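PKS (Streptomyces albus, PDB 4OQJ) probably catalyses decarboxylative Claisen condensation of acyl-carrier-protein-bound intermediates as a ketosynthase of the polyketide synthase that builds the antibiotic oxazolomycin. Local coordinates at residues 72-78 against 228-233. Residues are numbered along the deposited sequence; the frame is centred on the assembly and turned at random.
Sequences DDRYVKA and EGYLHH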
# COMPACT_ATOMS: atom_id res chain seq x y z
N ASP A 72 -10.95 2.05 -41.15
CA ASP A 72 -10.12 3.18 -40.79
C ASP A 72 -8.63 2.82 -40.83
O ASP A 72 -8.19 1.88 -40.16
CB ASP A 72 -10.51 3.70 -39.40
CG ASP A 72 -9.99 5.10 -39.12
OD1 ASP A 72 -8.99 5.49 -39.76
OD2 ASP A 72 -10.57 5.79 -38.26
N ASP A 73 -7.87 3.57 -41.62
CA ASP A 73 -6.46 3.28 -41.84
C ASP A 73 -5.62 3.55 -40.58
O ASP A 73 -4.46 3.15 -40.50
CB ASP A 73 -5.93 4.12 -43.01
N ARG A 74 -6.21 4.23 -39.60
CA ARG A 74 -5.55 4.46 -38.33
C ARG A 74 -5.70 3.26 -37.39
O ARG A 74 -5.00 3.16 -36.38
CB ARG A 74 -6.10 5.71 -37.64
CG ARG A 74 -5.84 7.01 -38.39
CD ARG A 74 -6.12 8.20 -37.48
NE ARG A 74 -7.43 8.11 -36.84
CZ ARG A 74 -7.75 8.70 -35.69
NH1 ARG A 74 -6.86 9.44 -35.03
NH2 ARG A 74 -8.97 8.56 -35.19
N TYR A 75 -6.62 2.36 -37.73
CA TYR A 75 -6.90 1.22 -36.86
C TYR A 75 -5.77 0.20 -36.94
O TYR A 75 -5.34 -0.19 -38.03
CB TYR A 75 -8.24 0.57 -37.22
CG TYR A 75 -8.74 -0.40 -36.17
CD1 TYR A 75 -9.30 0.05 -34.99
CD2 TYR A 75 -8.64 -1.77 -36.36
CE1 TYR A 75 -9.75 -0.84 -34.01
CE2 TYR A 75 -9.09 -2.66 -35.40
CZ TYR A 75 -9.65 -2.19 -34.23
OH TYR A 75 -10.10 -3.08 -33.27
N VAL A 76 -5.30 -0.23 -35.77
CA VAL A 76 -4.23 -1.22 -35.67
C VAL A 76 -4.81 -2.59 -35.33
O VAL A 76 -5.34 -2.80 -34.24
CB VAL A 76 -3.21 -0.79 -34.59
CG1 VAL A 76 -2.06 -1.81 -34.49
CG2 VAL A 76 -2.68 0.62 -34.89
N LYS A 77 -4.69 -3.53 -36.26
CA LYS A 77 -5.31 -4.84 -36.11
C LYS A 77 -4.37 -5.84 -35.43
O LYS A 77 -4.04 -6.88 -35.99
CB LYS A 77 -5.76 -5.37 -37.48
CG LYS A 77 -6.74 -4.45 -38.18
CD LYS A 77 -7.12 -4.97 -39.55
CE LYS A 77 -8.06 -4.01 -40.26
NZ LYS A 77 -8.35 -4.48 -41.64
N ALA A 78 -3.97 -5.51 -34.21
CA ALA A 78 -3.03 -6.34 -33.48
C ALA A 78 -3.15 -6.05 -31.99
O ALA A 78 -3.67 -5.02 -31.60
CB ALA A 78 -1.61 -6.11 -33.96
N GLU A 228 -9.37 -7.43 -29.58
CA GLU A 228 -9.68 -6.38 -30.54
C GLU A 228 -8.43 -5.57 -30.81
O GLU A 228 -7.46 -5.61 -30.04
CB GLU A 228 -10.80 -5.47 -30.03
CG GLU A 228 -12.08 -6.20 -29.68
CD GLU A 228 -13.16 -5.26 -29.18
OE1 GLU A 228 -12.94 -4.03 -29.20
OE2 GLU A 228 -14.23 -5.75 -28.76
N GLY A 229 -8.44 -4.82 -31.91
CA GLY A 229 -7.34 -3.92 -32.20
C GLY A 229 -7.55 -2.62 -31.46
O GLY A 229 -8.31 -2.58 -30.50
N TYR A 230 -6.90 -1.55 -31.92
CA TYR A 230 -7.08 -0.23 -31.32
C TYR A 230 -6.88 0.85 -32.36
O TYR A 230 -6.19 0.64 -33.37
CB TYR A 230 -6.12 -0.02 -30.16
CG TYR A 230 -4.66 -0.08 -30.55
CD1 TYR A 230 -4.00 -1.29 -30.64
CD2 TYR A 230 -3.93 1.07 -30.83
CE1 TYR A 230 -2.68 -1.36 -30.99
CE2 TYR A 230 -2.60 1.01 -31.18
CZ TYR A 230 -1.98 -0.21 -31.25
OH TYR A 230 -0.66 -0.31 -31.60
N LEU A 231 -7.50 1.99 -32.12
CA LEU A 231 -7.37 3.12 -33.02
C LEU A 231 -6.16 3.93 -32.59
O LEU A 231 -5.94 4.17 -31.39
CB LEU A 231 -8.64 3.97 -33.01
CG LEU A 231 -8.85 4.91 -34.20
CD1 LEU A 231 -9.03 4.13 -35.49
CD2 LEU A 231 -10.05 5.78 -33.94
N HIS A 232 -5.34 4.32 -33.55
CA HIS A 232 -4.13 5.07 -33.25
C HIS A 232 -4.50 6.54 -33.11
O HIS A 232 -5.19 7.09 -33.97
CB HIS A 232 -3.07 4.87 -34.34
CG HIS A 232 -1.83 5.66 -34.11
ND1 HIS A 232 -1.51 6.79 -34.84
CD2 HIS A 232 -0.84 5.51 -33.20
CE1 HIS A 232 -0.36 7.29 -34.40
NE2 HIS A 232 0.06 6.53 -33.40
N HIS A 233 -4.06 7.16 -32.01
CA HIS A 233 -4.20 8.60 -31.79
C HIS A 233 -2.83 9.21 -31.52
O HIS A 233 -2.10 8.73 -30.66
CB HIS A 233 -5.13 8.92 -30.61
CG HIS A 233 -6.46 8.25 -30.68
ND1 HIS A 233 -7.52 8.78 -31.39
CD2 HIS A 233 -6.92 7.10 -30.12
CE1 HIS A 233 -8.57 7.98 -31.27
NE2 HIS A 233 -8.23 6.96 -30.51
O HOH W 1 -3.46 9.24 -35.78
O HOH W 2 -11.64 -2.06 -31.36
O HOH W 3 -4.85 -4.07 -29.10
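A small three-stranded antiparallel sheet in the ketosynthase, separate from the large mixed sheet of its thiolase-type fold, is completed here: strand 75-79 takes 53-54 on one side and 230-231 on the other. Val76 and Tyr230 form the hydrogen-bonded pair, Val76 N giving to Tyr230 O (2.7 Å) and Tyr230 N to Val76 O (3.1 Å); His232 N then reaches Arg74 O, also at 3.1 Å. Upstream, an Asx turn sets up the strand: Asp72 OD1 accepts from Arg74 N at 3.1 Å, while Asp72 O takes Tyr75 N at 2.9 Å across a type I turn. At the far end Gly229 N turns to a side chain, a weak bond to Tyr75 OH (2.8 Å), and water 2 links that hydroxyl to Glu228 OE1. A CB on Gly229 would clash with Val76 O and the Tyr75 ring. Water 3 donates to both Ala78 O (2.9 Å) and Glu228 O (3.2 Å). The Tyr230 hydroxyl bonds to Ser239 O, and His233 makes a weak hydrogen bond to Ser157 of the second subunit. Tyr75 and Leu231 share one face of the sheet; on the other, Val76 CB sits 3.7 Å from the centroid of the Tyr230 ring, a CH-pi contact.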